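Extracellular solute-binding protein family 1 (Alicyclobacillus acidocaldarius subsp. acidocaldarius, PDB 4OVJ) probably serves as the substrate-capturing component of a bacterial ABC importer, binding an unidentified solute outside the cell membrane. Local coordinates at residues K46-A51 with V314-N319; Q161-I166 with W177-D182; H198-S203 with Q375-I380; V388-V391 with K395-P398. All blocks are in the same frame, centred on the assembly; numbering follows the deposited sequence.

In the fold
The four contacts illustrate how a two-lobed solute-binding protein is built from a chain that passes between its lobes more than once. Contact 1 stands apart in one lobe, its centre about 44 Å from that of contact 2 and about 51 Å from that of contact 4, on the opposite side of the chain's centre. Contacts 2, 3 and 4 are grouped in the other lobe. Contacts 3 and 4 share helix 377-392, one near its start and one near its end, with centres about 21 Å apart. Contacts 2 and 4 approach to about 6 Å between nearest atoms without touching. The segments of contacts 1 and 3 alternate along the chain, as expected where lobes are not sequence-continuous.

Contact 1: residues K46-A51 with V314-N319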
loop_
_atom_site.group_PDB
_atom_site.type_symbol
_atom_site.label_atom_id
_atom_site.label_comp_id
_atom_site.label_asym_id
_atom_site.label_seq_id
_atom_site.Cartn_x
_atom_site.Cartn_y
_atom_site.Cartn_z
ATOM N N LYS A 46 -8.090 0.794 -25.082
ATOM C CA LYS A 46 -7.800 0.520 -26.495
ATOM C C LYS A 46 -7.574 -0.970 -26.728
ATOM O O LYS A 46 -8.125 -1.551 -27.670
ATOM C CB LYS A 46 -6.592 1.337 -26.990
ATOM C CG LYS A 46 -6.145 1.005 -28.416
ATOM C CD LYS A 46 -5.020 1.912 -28.896
ATOM C CE LYS A 46 -4.777 1.760 -30.395
ATOM N NZ LYS A 46 -3.623 2.582 -30.834
ATOM N N ALA A 47 -6.771 -1.594 -25.873
ATOM C CA ALA A 47 -6.496 -3.020 -25.995
ATOM C C ALA A 47 -7.766 -3.848 -25.807
ATOM O O ALA A 47 -8.019 -4.812 -26.552
ATOM C CB ALA A 47 -5.417 -3.432 -25.008
ATOM N N PHE A 48 -8.593 -3.459 -24.843
ATOM C CA PHE A 48 -9.851 -4.154 -24.614
ATOM C C PHE A 48 -10.776 -4.093 -25.826
ATOM O O PHE A 48 -11.361 -5.109 -26.220
ATOM C CB PHE A 48 -10.603 -3.580 -23.420
ATOM C CG PHE A 48 -11.925 -4.228 -23.205
ATOM C CD1 PHE A 48 -12.003 -5.467 -22.615
ATOM C CD2 PHE A 48 -13.089 -3.638 -23.675
ATOM C CE1 PHE A 48 -13.222 -6.086 -22.422
ATOM C CE2 PHE A 48 -14.313 -4.258 -23.506
ATOM C CZ PHE A 48 -14.382 -5.486 -22.878
ATOM N N GLU A 49 -10.947 -2.895 -26.384
ATOM C CA GLU A 49 -11.859 -2.705 -27.508
ATOM C C GLU A 49 -11.429 -3.519 -28.746
ATOM O O GLU A 49 -12.270 -3.940 -29.535
ATOM C CB GLU A 49 -12.038 -1.213 -27.825
ATOM C CG GLU A 49 -12.863 -0.478 -26.754
ATOM C CD GLU A 49 -13.294 0.930 -27.177
ATOM O OE1 GLU A 49 -12.413 1.745 -27.530
ATOM O OE2 GLU A 49 -14.522 1.227 -27.143
ATOM N N LYS A 50 -10.126 -3.737 -28.898
ATOM C CA LYS A 50 -9.613 -4.611 -29.951
ATOM C C LYS A 50 -9.903 -6.082 -29.640
ATOM O O LYS A 50 -10.285 -6.851 -30.525
ATOM C CB LYS A 50 -8.107 -4.408 -30.119
ATOM C CG LYS A 50 -7.462 -5.402 -31.068
ATOM C CD LYS A 50 -6.026 -5.010 -31.383
ATOM C CE LYS A 50 -5.385 -5.973 -32.370
ATOM N NZ LYS A 50 -4.062 -5.476 -32.834
ATOM N N ALA A 51 -9.723 -6.468 -28.381
ATOM C CA ALA A 51 -9.904 -7.867 -27.968
ATOM C C ALA A 51 -11.367 -8.308 -27.923
ATOM O O ALA A 51 -11.676 -9.483 -28.179
ATOM C CB ALA A 51 -9.266 -8.099 -26.619
ATOM N N VAL A 314 -13.924 -5.920 -16.387
ATOM C CA VAL A 314 -13.155 -5.921 -15.152
ATOM C C VAL A 314 -12.140 -7.068 -15.150
ATOM O O VAL A 314 -10.981 -6.881 -14.778
ATOM C CB VAL A 314 -14.082 -5.957 -13.917
ATOM C CG1 VAL A 314 -13.299 -6.221 -12.645
ATOM C CG2 VAL A 314 -14.818 -4.630 -13.806
ATOM N N ASN A 315 -12.556 -8.235 -15.608
ATOM C CA ASN A 315 -11.654 -9.360 -15.665
ATOM C C ASN A 315 -10.463 -9.112 -16.574
ATOM O O ASN A 315 -9.346 -9.523 -16.249
ATOM C CB ASN A 315 -12.368 -10.618 -16.135
ATOM C CG ASN A 315 -11.489 -11.830 -16.009
ATOM O OD1 ASN A 315 -11.082 -12.202 -14.903
ATOM N ND2 ASN A 315 -11.143 -12.430 -17.145
ATOM N N PHE A 316 -10.717 -8.451 -17.703
ATOM C CA PHE A 316 -9.674 -8.052 -18.645
ATOM C C PHE A 316 -8.658 -7.120 -17.975
ATOM O O PHE A 316 -7.445 -7.343 -18.050
ATOM C CB PHE A 316 -10.286 -7.371 -19.875
ATOM C CG PHE A 316 -9.272 -6.937 -20.898
ATOM C CD1 PHE A 316 -8.873 -7.817 -21.902
ATOM C CD2 PHE A 316 -8.744 -5.649 -20.881
ATOM C CE1 PHE A 316 -7.957 -7.420 -22.856
ATOM C CE2 PHE A 316 -7.822 -5.247 -21.840
ATOM C CZ PHE A 316 -7.430 -6.141 -22.818
ATOM N N LEU A 317 -9.147 -6.097 -17.290
ATOM C CA LEU A 317 -8.264 -5.170 -16.591
ATOM C C LEU A 317 -7.423 -5.870 -15.533
ATOM O O LEU A 317 -6.265 -5.544 -15.358
ATOM C CB LEU A 317 -9.049 -4.033 -15.937
ATOM C CG LEU A 317 -9.775 -3.099 -16.899
ATOM C CD1 LEU A 317 -10.577 -2.093 -16.090
ATOM C CD2 LEU A 317 -8.818 -2.429 -17.874
ATOM N N LEU A 318 -8.014 -6.835 -14.848
ATOM C CA LEU A 318 -7.323 -7.561 -13.800
ATOM C C LEU A 318 -6.314 -8.561 -14.317
ATOM O O LEU A 318 -5.233 -8.669 -13.763
ATOM C CB LEU A 318 -8.319 -8.294 -12.893
ATOM C CG LEU A 318 -9.244 -7.421 -12.045
ATOM C CD1 LEU A 318 -10.368 -8.283 -11.490
ATOM C CD2 LEU A 318 -8.485 -6.752 -10.914
ATOM N N ASN A 319 -6.690 -9.312 -15.345
ATOM C CA ASN A 319 -5.975 -10.561 -15.688
ATOM C C ASN A 319 -5.358 -10.637 -17.071
ATOM O O ASN A 319 -4.596 -11.565 -17.357
ATOM C CB ASN A 319 -6.910 -11.752 -15.503
ATOM C CG ASN A 319 -7.142 -12.085 -14.047
ATOM O OD1 ASN A 319 -6.194 -12.196 -13.270
ATOM N ND2 ASN A 319 -8.397 -12.231 -13.662
#
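Phe-48 and Phe-316 form a T-shaped aromatic pair that joins helix 35-51 to helix 307-319. The edge of the Phe-48 ring is directed at the face of Phe-316, with ring centroids 5.2 Å apart and planes inclined at 73°. Its leading atom, CD1, lies 3.5 Å from CG of Phe-316, off toward the rim rather than over the middle of the ring. The anti placement of CG in Phe-316 (chi1 -180°) carries its ring across to the other helix, whose axis comes no closer than 10.7 Å; the Phe-48 ring lies beside it and offers an edge.

A CH-pi contact uses the same face: CA of Phe-48 sits 3.9 Å from the centroid of the Phe-316 ring. The ring of Phe-316 is thus laid against the backbone of the other helix as well as against an aromatic edge.

Apolar contacts complete the set. Ala-47 CB approaches CZ of Phe-316 at 4.0 Å, and the methyl of Ala-51, one helical turn on, approaches CE1 obliquely.

Phe-48 also packs on Ile-55 and Ile-57 of strand 55-61, while Val-314 and Leu-317 rest on Trp-298 of strand 293-300, so both helices are seated on strands of the mixed sheet.

Contact 2: residues Q161-I166 with W177-D182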
loop_
_atom_site.group_PDB
_atom_site.type_symbol
_atom_site.label_atom_id
_atom_site.label_comp_id
_atom_site.label_asym_id
_atom_site.label_seq_id
_atom_site.Cartn_x
_atom_site.Cartn_y
_atom_site.Cartn_z
ATOM N N GLN A 161 14.422 -8.278 17.047
ATOM C CA GLN A 161 15.668 -8.380 17.818
ATOM C C GLN A 161 16.813 -8.945 16.975
ATOM O O GLN A 161 17.953 -8.492 17.079
ATOM C CB GLN A 161 15.452 -9.183 19.098
ATOM C CG GLN A 161 14.634 -8.420 20.147
ATOM C CD GLN A 161 15.422 -7.251 20.728
ATOM O OE1 GLN A 161 16.603 -7.399 21.042
ATOM N NE2 GLN A 161 14.789 -6.078 20.838
ATOM N N GLN A 162 16.521 -9.914 16.112
ATOM C CA GLN A 162 17.543 -10.404 15.204
ATOM C C GLN A 162 18.004 -9.300 14.244
ATOM O O GLN A 162 19.184 -9.159 13.967
ATOM C CB GLN A 162 17.037 -11.603 14.413
ATOM C CG GLN A 162 16.823 -12.860 15.255
ATOM C CD GLN A 162 16.029 -13.952 14.540
ATOM O OE1 GLN A 162 15.313 -13.709 13.564
ATOM N NE2 GLN A 162 16.135 -15.165 15.052
ATOM N N TRP A 163 17.049 -8.523 13.753
ATOM C CA TRP A 163 17.328 -7.405 12.890
ATOM C C TRP A 163 18.219 -6.360 13.573
ATOM O O TRP A 163 19.189 -5.904 12.987
ATOM C CB TRP A 163 16.008 -6.793 12.415
ATOM C CG TRP A 163 16.152 -5.704 11.411
ATOM C CD1 TRP A 163 15.661 -4.438 11.519
ATOM C CD2 TRP A 163 16.799 -5.777 10.132
ATOM N NE1 TRP A 163 15.952 -3.719 10.382
ATOM C CE2 TRP A 163 16.641 -4.519 9.513
ATOM C CE3 TRP A 163 17.472 -6.788 9.439
ATOM C CZ2 TRP A 163 17.148 -4.243 8.253
ATOM C CZ3 TRP A 163 17.970 -6.510 8.177
ATOM C CH2 TRP A 163 17.818 -5.242 7.606
ATOM N N ALA A 164 17.894 -5.990 14.808
ATOM C CA ALA A 164 18.719 -5.028 15.554
ATOM C C ALA A 164 20.157 -5.509 15.694
ATOM O O ALA A 164 21.100 -4.723 15.539
ATOM C CB ALA A 164 18.108 -4.741 16.917
ATOM N N ASP A 165 20.335 -6.813 15.904
ATOM C CA ASP A 165 21.686 -7.398 15.973
ATOM C C ASP A 165 22.411 -7.291 14.629
ATOM O O ASP A 165 23.602 -6.950 14.562
ATOM C CB ASP A 165 21.599 -8.857 16.403
ATOM C CG ASP A 165 22.866 -9.344 17.062
ATOM O OD1 ASP A 165 23.158 -8.893 18.192
ATOM O OD2 ASP A 165 23.569 -10.177 16.451
ATOM N N ILE A 166 21.689 -7.574 13.555
ATOM C CA ILE A 166 22.246 -7.457 12.209
ATOM C C ILE A 166 22.646 -6.007 11.913
ATOM O O ILE A 166 23.738 -5.758 11.414
ATOM C CB ILE A 166 21.272 -7.999 11.139
ATOM C CG1 ILE A 166 21.167 -9.527 11.252
ATOM C CG2 ILE A 166 21.726 -7.579 9.757
ATOM C CD1 ILE A 166 19.898 -10.122 10.675
ATOM N N TRP A 177 25.316 4.467 8.906
ATOM C CA TRP A 177 24.042 4.043 9.482
ATOM C C TRP A 177 23.581 2.814 8.734
ATOM O O TRP A 177 23.653 2.781 7.512
ATOM C CB TRP A 177 23.003 5.149 9.421
ATOM C CG TRP A 177 23.417 6.351 10.200
ATOM C CD1 TRP A 177 23.829 6.374 11.496
ATOM C CD2 TRP A 177 23.451 7.713 9.745
ATOM N NE1 TRP A 177 24.131 7.660 11.880
ATOM C CE2 TRP A 177 23.917 8.499 10.822
ATOM C CE3 TRP A 177 23.143 8.341 8.537
ATOM C CZ2 TRP A 177 24.076 9.885 10.723
ATOM C CZ3 TRP A 177 23.307 9.725 8.439
ATOM C CH2 TRP A 177 23.769 10.472 9.521
ATOM N N ALA A 178 23.135 1.797 9.468
ATOM C CA ALA A 178 22.721 0.550 8.840
ATOM C C ALA A 178 21.304 0.650 8.262
ATOM O O ALA A 178 20.991 -0.024 7.291
ATOM C CB ALA A 178 22.812 -0.613 9.818
ATOM N N GLU A 179 20.465 1.476 8.884
ATOM C CA GLU A 179 19.116 1.751 8.388
ATOM C C GLU A 179 18.718 3.157 8.773
ATOM O O GLU A 179 19.255 3.715 9.713
ATOM C CB GLU A 179 18.109 0.757 8.998
ATOM C CG GLU A 179 16.691 0.829 8.414
ATOM C CD GLU A 179 15.692 -0.069 9.136
ATOM O OE1 GLU A 179 16.119 -1.051 9.746
ATOM O OE2 GLU A 179 14.467 0.190 9.077
ATOM N N ASN A 180 17.761 3.712 8.044
ATOM C CA ASN A 180 17.093 4.941 8.449
ATOM C C ASN A 180 16.314 4.699 9.736
ATOM O O ASN A 180 15.985 3.560 10.078
ATOM C CB ASN A 180 16.120 5.388 7.371
ATOM C CG ASN A 180 16.791 5.905 6.114
ATOM O OD1 ASN A 180 18.012 5.799 5.903
ATOM N ND2 ASN A 180 15.972 6.453 5.242
ATOM N N ASP A 181 15.989 5.774 10.443
ATOM C CA ASP A 181 15.114 5.680 11.600
ATOM C C ASP A 181 13.699 5.721 11.035
ATOM O O ASP A 181 13.156 6.792 10.770
ATOM C CB ASP A 181 15.394 6.829 12.569
ATOM C CG ASP A 181 14.583 6.739 13.846
ATOM O OD1 ASP A 181 13.573 5.982 13.855
ATOM O OD2 ASP A 181 14.954 7.436 14.835
ATOM N N ASP A 182 13.118 4.535 10.838
ATOM C CA ASP A 182 11.899 4.383 10.047
ATOM C C ASP A 182 10.652 4.379 10.921
ATOM O O ASP A 182 9.810 3.475 10.860
ATOM C CB ASP A 182 12.010 3.132 9.176
ATOM C CG ASP A 182 12.991 3.317 8.052
ATOM O OD1 ASP A 182 12.895 4.353 7.371
ATOM O OD2 ASP A 182 13.864 2.443 7.832
#
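Trp-163, on the regular helix 160-174, is met by Glu-179 from an irregular stretch of chain that follows this helix, with Glu-179 itself in an extended backbone conformation. A single hydrogen bond carries the contact: NE1 of Trp-163 donates to OE1 of Glu-179 at 2.7 Å, with an N-H...O angle of 151°. The acceptor lies close to the plane of the indole, at its edge, and OE1 is approached nearly end-on to its C-O bond. Ring and carboxylate are turned 55° against each other. CG of Trp-163 is anti to the backbone N (chi1 -175°), which swings the pyrrole N-H across to the loop, while the straight chain of Glu-179 extends to meet it.

The second carboxylate oxygen has company too: OE2 of Glu-179 is 2.6 Å from OD2 of Asp-182, a spacing at which one of the two acids probably holds a proton. Phe-148 meets the indole with nearly parallel planes, and Tyr-153 meets it edge to face.

Both partners are buried, and Glu-179 also touches Ala-256 and Leu-258 of strand 256-260. The bond ties helix 160-174 to the loop that follows it, in the interior of one lobe of what its family marks as a periplasmic-binding-protein fold.

Contact 3: residues H198-S203 with Q375-I380; sequences HLYNAS and QHDKEI
OD1 of Asp-377 is gripped by two donors, the phenol of Tyr-200 and NE1 of Trp-185 on helix 185-194. The bond across the contact is short: OH of Tyr-200 donates to OD1 of Asp-377 at 2.6 Å. It is received on the anti lone pair, the one turned away from the other carboxylate oxygen. OD1 lies at the edge of the tyrosine ring, near its plane, and only 3.3 Å from CE2 of Tyr-200. The carboxylate is nevertheless turned 67° from the ring, so the two flat groups meet crosswise and do not stack. The first torsion of Asp-377 places CG anti to the backbone N (chi1 -177°), bringing the carboxylate round to the phenol from the side of its helix.

Ile-380, one turn further along, approaches the same end of the tyrosine. Its CD1 lies 4.0 Å from CE1 of Tyr-200, at the ring edge, and its CB is 3.9 Å from the OH. Pro-373 and Pro-374 touch the tyrosine as well, and Phe-405 and Leu-413 of helix 398-414 pack on Ile-380. A phenylalanine in place of Tyr-200 lacks the hydroxyl and would probably leave OD1 of Asp-377 without its second donor, the carboxylate less firmly fixed.

Asp-377 follows directly on the N-cap residue, His-376, at the start of helix 377-392. The positive end of the helix dipole and the two donors would all be expected to stabilise a negative carboxylate here, and hence to lower its pKa.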
loop_
_atom_site.group_PDB
_atom_site.type_symbol
_atom_site.label_atom_id
_atom_site.label_comp_id
_atom_site.label_asym_id
_atom_site.label_seq_id
_atom_site.Cartn_x
_atom_site.Cartn_y
_atom_site.Cartn_z
ATOM N N HIS A 198 -4.244 -2.228 16.819
ATOM C CA HIS A 198 -4.442 -1.487 15.578
ATOM C C HIS A 198 -4.272 -0.017 15.854
ATOM O O HIS A 198 -4.439 0.406 16.982
ATOM C CB HIS A 198 -5.858 -1.727 15.031
ATOM C CG HIS A 198 -6.173 -3.171 14.821
ATOM N ND1 HIS A 198 -6.760 -3.954 15.793
ATOM C CD2 HIS A 198 -5.931 -3.989 13.774
ATOM C CE1 HIS A 198 -6.881 -5.192 15.344
ATOM N NE2 HIS A 198 -6.380 -5.240 14.124
ATOM N N LEU A 199 -3.991 0.782 14.829
ATOM C CA LEU A 199 -3.963 2.228 15.033
ATOM C C LEU A 199 -5.287 2.704 15.632
ATOM O O LEU A 199 -5.292 3.498 16.569
ATOM C CB LEU A 199 -3.676 2.975 13.733
ATOM C CG LEU A 199 -2.287 2.697 13.136
ATOM C CD1 LEU A 199 -2.096 3.467 11.839
ATOM C CD2 LEU A 199 -1.183 3.019 14.123
ATOM N N TYR A 200 -6.396 2.221 15.079
ATOM C CA TYR A 200 -7.733 2.612 15.544
ATOM C C TYR A 200 -8.557 1.402 15.900
ATOM O O TYR A 200 -8.316 0.304 15.414
ATOM C CB TYR A 200 -8.475 3.390 14.462
ATOM C CG TYR A 200 -7.738 4.593 13.960
ATOM C CD1 TYR A 200 -7.744 5.768 14.677
ATOM C CD2 TYR A 200 -7.010 4.550 12.769
ATOM C CE1 TYR A 200 -7.066 6.882 14.234
ATOM C CE2 TYR A 200 -6.323 5.662 12.318
ATOM C CZ TYR A 200 -6.359 6.829 13.058
ATOM O OH TYR A 200 -5.689 7.949 12.634
ATOM N N ASN A 201 -9.559 1.597 16.737
ATOM C CA ASN A 201 -10.583 0.574 16.839
ATOM C C ASN A 201 -11.394 0.554 15.521
ATOM O O ASN A 201 -11.219 1.418 14.641
ATOM C CB ASN A 201 -11.427 0.730 18.117
ATOM C CG ASN A 201 -12.283 1.978 18.123
ATOM O OD1 ASN A 201 -12.297 2.746 17.169
ATOM N ND2 ASN A 201 -13.025 2.174 19.213
ATOM N N ALA A 202 -12.236 -0.456 15.355
ATOM C CA ALA A 202 -12.887 -0.699 14.059
ATOM C C ALA A 202 -13.736 0.478 13.551
ATOM O O ALA A 202 -13.789 0.734 12.344
ATOM C CB ALA A 202 -13.729 -1.963 14.131
ATOM N N SER A 203 -14.364 1.197 14.481
ATOM C CA SER A 203 -15.242 2.330 14.166
ATOM C C SER A 203 -14.494 3.668 14.068
ATOM O O SER A 203 -15.060 4.680 13.643
ATOM C CB SER A 203 -16.344 2.426 15.225
ATOM O OG SER A 203 -15.833 2.204 16.534
ATOM N N GLN A 375 -11.883 10.279 10.008
ATOM C CA GLN A 375 -11.623 11.525 9.279
ATOM C C GLN A 375 -10.390 12.291 9.763
ATOM O O GLN A 375 -9.727 12.969 8.976
ATOM C CB GLN A 375 -12.853 12.438 9.362
ATOM C CG GLN A 375 -13.148 12.966 10.758
ATOM C CD GLN A 375 -14.336 13.909 10.790
ATOM O OE1 GLN A 375 -14.790 14.392 9.756
ATOM N NE2 GLN A 375 -14.845 14.174 11.985
ATOM N N HIS A 376 -10.083 12.167 11.051
ATOM C CA HIS A 376 -8.960 12.892 11.667
ATOM C C HIS A 376 -7.585 12.234 11.439
ATOM O O HIS A 376 -6.591 12.693 11.998
ATOM C CB HIS A 376 -9.200 13.050 13.176
ATOM C CG HIS A 376 -10.380 13.910 13.521
ATOM N ND1 HIS A 376 -10.521 15.202 13.061
ATOM C CD2 HIS A 376 -11.463 13.667 14.297
ATOM C CE1 HIS A 376 -11.646 15.714 13.528
ATOM N NE2 HIS A 376 -12.237 14.802 14.283
ATOM N N ASP A 377 -7.514 11.176 10.631
ATOM C CA ASP A 377 -6.257 10.433 10.442
ATOM C C ASP A 377 -5.071 11.280 9.996
ATOM O O ASP A 377 -3.962 11.090 10.492
ATOM C CB ASP A 377 -6.446 9.279 9.451
ATOM C CG ASP A 377 -5.188 8.435 9.285
ATOM O OD1 ASP A 377 -4.792 7.729 10.234
ATOM O OD2 ASP A 377 -4.575 8.499 8.203
ATOM N N LYS A 378 -5.298 12.200 9.056
ATOM C CA LYS A 378 -4.221 13.042 8.550
ATOM C C LYS A 378 -3.592 13.879 9.675
ATOM O O LYS A 378 -2.367 13.930 9.801
ATOM C CB LYS A 378 -4.722 13.928 7.405
ATOM C CG LYS A 378 -3.608 14.651 6.663
ATOM C CD LYS A 378 -4.050 15.091 5.271
ATOM C CE LYS A 378 -2.921 15.777 4.514
ATOM N NZ LYS A 378 -2.633 17.136 5.050
ATOM N N GLU A 379 -4.430 14.498 10.502
ATOM C CA GLU A 379 -3.959 15.294 11.640
ATOM C C GLU A 379 -3.243 14.424 12.667
ATOM O O GLU A 379 -2.175 14.786 13.154
ATOM C CB GLU A 379 -5.119 16.043 12.311
ATOM C CG GLU A 379 -4.670 16.884 13.502
ATOM C CD GLU A 379 -5.721 17.854 14.020
ATOM O OE1 GLU A 379 -6.856 17.877 13.493
ATOM O OE2 GLU A 379 -5.400 18.604 14.973
ATOM N N ILE A 380 -3.840 13.281 12.989
ATOM C CA ILE A 380 -3.265 12.340 13.959
ATOM C C ILE A 380 -1.901 11.832 13.484
ATOM O O ILE A 380 -0.955 11.760 14.258
ATOM C CB ILE A 380 -4.233 11.174 14.254
ATOM C CG1 ILE A 380 -5.455 11.724 15.000
ATOM C CG2 ILE A 380 -3.548 10.108 15.101
ATOM C CD1 ILE A 380 -6.546 10.726 15.276
#

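Contact 4: residues V388-V391 with K395-P398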
loop_
_atom_site.group_PDB
_atom_site.type_symbol
_atom_site.label_atom_id
_atom_site.label_comp_id
_atom_site.label_asym_id
_atom_site.label_seq_id
_atom_site.Cartn_x
_atom_site.Cartn_y
_atom_site.Cartn_z
ATOM N N VAL A 388 7.140 11.780 17.518
ATOM C CA VAL A 388 8.313 10.963 17.221
ATOM C C VAL A 388 9.543 11.852 17.127
ATOM O O VAL A 388 10.590 11.533 17.684
ATOM C CB VAL A 388 8.129 10.149 15.923
ATOM C CG1 VAL A 388 9.461 9.607 15.414
ATOM C CG2 VAL A 388 7.142 9.021 16.172
ATOM N N GLN A 389 9.405 12.975 16.428
ATOM C CA GLN A 389 10.496 13.935 16.295
ATOM C C GLN A 389 10.948 14.466 17.665
ATOM O O GLN A 389 12.146 14.559 17.921
ATOM C CB GLN A 389 10.069 15.078 15.365
ATOM C CG GLN A 389 11.128 16.136 15.108
ATOM C CD GLN A 389 10.662 17.172 14.101
ATOM O OE1 GLN A 389 9.471 17.267 13.795
ATOM N NE2 GLN A 389 11.595 17.952 13.578
ATOM N N ALA A 390 9.995 14.785 18.547
ATOM C CA ALA A 390 10.317 15.235 19.921
ATOM C C ALA A 390 11.072 14.189 20.726
ATOM O O ALA A 390 12.004 14.512 21.454
ATOM C CB ALA A 390 9.053 15.648 20.667
ATOM N N VAL A 391 10.674 12.927 20.575
ATOM C CA VAL A 391 11.365 11.829 21.221
ATOM C C VAL A 391 12.775 11.663 20.632
ATOM O O VAL A 391 13.723 11.471 21.376
ATOM C CB VAL A 391 10.555 10.520 21.109
ATOM C CG1 VAL A 391 11.356 9.333 21.621
ATOM C CG2 VAL A 391 9.254 10.659 21.883
ATOM N N LYS A 395 13.624 15.684 23.523
ATOM C CA LYS A 395 12.807 16.682 24.204
ATOM C C LYS A 395 11.804 16.049 25.159
ATOM O O LYS A 395 11.413 16.667 26.136
ATOM C CB LYS A 395 12.090 17.566 23.186
ATOM C CG LYS A 395 13.013 18.572 22.507
ATOM C CD LYS A 395 12.235 19.502 21.583
ATOM C CE LYS A 395 12.971 20.809 21.344
ATOM N NZ LYS A 395 14.204 20.613 20.533
ATOM N N GLU A 396 11.374 14.822 24.876
ATOM C CA GLU A 396 10.595 14.067 25.856
ATOM C C GLU A 396 10.912 12.588 25.794
ATOM O O GLU A 396 11.439 12.102 24.791
ATOM C CB GLU A 396 9.101 14.308 25.679
ATOM C CG GLU A 396 8.543 13.956 24.314
ATOM C CD GLU A 396 7.109 14.439 24.128
ATOM O OE1 GLU A 396 6.682 14.599 22.962
ATOM O OE2 GLU A 396 6.404 14.655 25.143
ATOM N N THR A 397 10.598 11.887 26.882
ATOM C CA THR A 397 10.841 10.453 26.965
ATOM C C THR A 397 9.814 9.732 26.106
ATOM O O THR A 397 8.749 10.278 25.804
ATOM C CB THR A 397 10.754 9.885 28.404
ATOM O OG1 THR A 397 9.417 10.015 28.915
ATOM C CG2 THR A 397 11.748 10.582 29.342
ATOM N N PRO A 398 10.130 8.496 25.714
ATOM C CA PRO A 398 9.158 7.658 25.027
ATOM C C PRO A 398 7.831 7.569 25.756
ATOM O O PRO A 398 6.769 7.720 25.129
ATOM C CB PRO A 398 9.861 6.306 24.989
ATOM C CG PRO A 398 11.295 6.699 24.781
ATOM C CD PRO A 398 11.468 7.877 25.710
HETATM O O HOH W 1 13.644 10.784 24.050
#
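The carboxylate of Glu-396 is the flat side-chain group that touches across this turn, and it does so through one oxygen. OE1 of Glu-396 meets the methyl CB of Ala-390 at 3.5 Å, the methyl standing somewhat out of the carboxylate plane. CG of Glu-396 lies between the backbone N and the carbonyl carbon (chi1 58°), a crowded position that folds the chain back so that CG also comes within 4.2 Å of CG2 of Val-391. An alanine in place of Glu-396 would probably uncover the Ala-390 methyl and open a gap beside Val-391.

Those side-chain touches accompany backbone bonds that converge on the carbonyl of Ala-390. Lys-395 N, from five residues further along the chain, donates to Ala-390 O at 2.9 Å, and Glu-396 N adds a weak bond to the same oxygen. A water donates to Val-391 O at 2.8 Å and to Glu-396 O at 2.7 Å, and so pins the departing chain to the helix end. CA of Val-391 makes a CH...O contact with Glu-396 O.

Val-391 CG1 packs 4.1 Å from CG of Pro-398, in the first turn of the next helix. Thr-397 is its N-cap, with OG1 bonded to Gln-400 N. The turn thereby connects helix 377-392 to helix 398-414, and helix 211-226 touches both segments: Arg-225 meets Val-391, while Leu-218 and Asn-219 meet Pro-398.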